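Local coordinates for TerD domain-containing protein (Streptomyces coelicolor A3, PDB 2QZ7) that is of unconfirmed function but belongs to the CAPAB/TerDEXZ family, is homologous to the tellurium-resistance protein TerD and carries bound sodium ions, at residues Y136-L139 and L140-G143. Sequence-based numbering, arbitrary orientation.
Sequences YREL and LTDG
Glu138 and Thr141 meet across a classic beta bulge in edge strand 137-142, their side chains crossing at about a right angle. Thr141 OG1 sits over the flat face of the Glu138 carboxylate, almost straight above Glu138 CD at 3.1 Å, so that Glu138 OE1 and Glu138 OE2 each stand 3.3 Å from that same Thr141 OG1. Because the hydroxyl lies above the carboxylate plane, neither oxygen meets it at an angle fit for a hydrogen bond. Glu138 CG lies anti to the backbone N (chi1 -168°), and a bend at chi2 turns the carboxylate face toward Thr141 OG1, with Glu138 OE2 3.5 Å from Thr141 N.

The bulge itself rests on Leu139 and Leu140, which both face Val132 of strand 129-134 and both pair with its backbone. The helix-like psi of Leu139 (-43°) breaks the extended run and puts these consecutive leucines on one face, where both touch Phe168 of strand 166-175 in the other sheet. That leucine side is the packed one, with Leu140 buried; Glu138 and Thr141 are exposed on the solvent side. The chemistry is therefore split: at this strand the leucines make the contact with the other sheet, Leu140 reaching Glu170 as well as Phe168, whereas the acid-hydroxyl approach, face-on and solvent-exposed, would be expected to contribute little directional attraction.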
ATOM      1  N   TYR A 136      11.761  -8.004  12.225  1.00 43.49           N
ATOM      2  CA  TYR A 136      13.013  -7.239  12.146  1.00 44.59           C
ATOM      3  C   TYR A 136      13.829  -7.305  10.833  1.00 45.83           C
ATOM      4  O   TYR A 136      14.911  -6.710  10.757  1.00 46.44           O
ATOM      5  CB  TYR A 136      13.911  -7.595  13.331  1.00 43.40           C
ATOM      6  CG  TYR A 136      13.259  -7.309  14.649  1.00 42.48           C
ATOM      7  CD1 TYR A 136      13.190  -6.018  15.145  1.00 39.46           C
ATOM      8  CD2 TYR A 136      12.698  -8.331  15.390  1.00 43.87           C
ATOM      9  CE1 TYR A 136      12.553  -5.738  16.355  1.00 41.70           C
ATOM     10  CE2 TYR A 136      12.091  -8.083  16.607  1.00 44.10           C
ATOM     11  CZ  TYR A 136      12.012  -6.791  17.085  1.00 43.33           C
ATOM     12  OH  TYR A 136      11.394  -6.590  18.293  1.00 41.88           O
ATOM     13  N   ARG A 137      13.338  -8.022   9.819  1.00 46.70           N
ATOM     14  CA  ARG A 137      14.008  -8.023   8.503  1.00 47.45           C
ATOM     15  C   ARG A 137      13.425  -6.947   7.585  1.00 47.36           C
ATOM     16  O   ARG A 137      12.288  -7.076   7.131  1.00 45.93           O
ATOM     17  CB  ARG A 137      13.871  -9.373   7.841  1.00 48.23           C
ATOM     18  CG  ARG A 137      14.991  -9.665   6.811  1.00 52.42           C
ATOM     19  CD  ARG A 137      15.060 -11.146   6.508  1.00 55.90           C
ATOM     20  NE  ARG A 137      13.726 -11.676   6.218  1.00 61.07           N
ATOM     21  CZ  ARG A 137      13.130 -11.640   5.024  1.00 63.66           C
ATOM     22  NH1 ARG A 137      13.741 -11.107   3.965  1.00 64.40           N
ATOM     23  NH2 ARG A 137      11.911 -12.145   4.889  1.00 64.19           N
ATOM     24  N   GLU A 138      14.191  -5.881   7.338  1.00 47.54           N
ATOM     25  CA  GLU A 138      13.746  -4.833   6.450  1.00 48.64           C
ATOM     26  C   GLU A 138      13.640  -5.345   5.013  1.00 47.87           C
ATOM     27  O   GLU A 138      14.598  -5.898   4.492  1.00 46.53           O
ATOM     28  CB  GLU A 138      14.678  -3.619   6.506  1.00 50.08           C
ATOM     29  CG  GLU A 138      14.094  -2.358   5.817  1.00 54.59           C
ATOM     30  CD  GLU A 138      15.169  -1.544   5.081  1.00 63.17           C
ATOM     31  OE1 GLU A 138      15.985  -0.864   5.750  1.00 66.73           O
ATOM     32  OE2 GLU A 138      15.205  -1.582   3.827  1.00 66.42           O
ATOM     33  N   LEU A 139      12.482  -5.140   4.382  1.00 46.91           N
ATOM     34  CA  LEU A 139      12.301  -5.521   2.967  1.00 46.55           C
ATOM     35  C   LEU A 139      12.473  -4.342   2.022  1.00 45.96           C
ATOM     36  O   LEU A 139      13.153  -4.434   1.010  1.00 45.43           O
ATOM     37  CB  LEU A 139      10.956  -6.225   2.744  1.00 45.72           C
ATOM     38  CG  LEU A 139      10.750  -7.562   3.472  1.00 46.66           C
ATOM     39  CD1 LEU A 139       9.337  -8.096   3.214  1.00 47.96           C
ATOM     40  CD2 LEU A 139      11.799  -8.595   3.045  1.00 44.23           C
ATOM     41  N   LEU A 140      11.907  -3.206   2.398  1.00 45.72           N
ATOM     42  CA  LEU A 140      11.976  -2.012   1.580  1.00 45.97           C
ATOM     43  C   LEU A 140      11.850  -0.796   2.486  1.00 46.07           C
ATOM     44  O   LEU A 140      11.038  -0.827   3.395  1.00 44.42           O
ATOM     45  CB  LEU A 140      10.820  -2.021   0.560  1.00 45.28           C
ATOM     46  CG  LEU A 140      10.546  -0.752  -0.263  1.00 47.09           C
ATOM     47  CD1 LEU A 140      11.666  -0.436  -1.254  1.00 47.42           C
ATOM     48  CD2 LEU A 140       9.247  -0.895  -0.995  1.00 49.98           C
ATOM     49  N   THR A 141      12.672   0.238   2.235  1.00 47.01           N
ATOM     50  CA  THR A 141      12.452   1.625   2.735  1.00 47.55           C
ATOM     51  C   THR A 141      12.431   2.555   1.515  1.00 47.87           C
ATOM     52  O   THR A 141      13.315   2.467   0.662  1.00 49.00           O
ATOM     53  CB  THR A 141      13.592   2.088   3.688  1.00 48.21           C
ATOM     54  OG1 THR A 141      13.660   1.205   4.810  1.00 50.25           O
ATOM     55  CG2 THR A 141      13.363   3.523   4.214  1.00 47.13           C
ATOM     56  N   ASP A 142      11.443   3.443   1.427  1.00 47.68           N
ATOM     57  CA  ASP A 142      11.321   4.384   0.307  1.00 47.39           C
ATOM     58  C   ASP A 142      10.741   5.751   0.700  1.00 46.95           C
ATOM     59  O   ASP A 142       9.833   5.831   1.515  1.00 46.46           O
ATOM     60  CB  ASP A 142      10.410   3.792  -0.754  1.00 47.24           C
ATOM     61  CG  ASP A 142      10.803   4.199  -2.148  1.00 48.41           C
ATOM     62  OD1 ASP A 142      10.214   5.161  -2.693  1.00 49.05           O
ATOM     63  OD2 ASP A 142      11.697   3.538  -2.709  1.00 50.56           O
ATOM     64  N   GLY A 143      11.221   6.807   0.052  1.00 46.37           N
ATOM     65  CA  GLY A 143      10.680   8.148   0.239  1.00 46.52           C
ATOM     66  C   GLY A 143       9.860   8.673  -0.924  1.00 46.27           C
ATOM     67  O   GLY A 143       9.564   9.877  -0.989  1.00 46.33           O
TER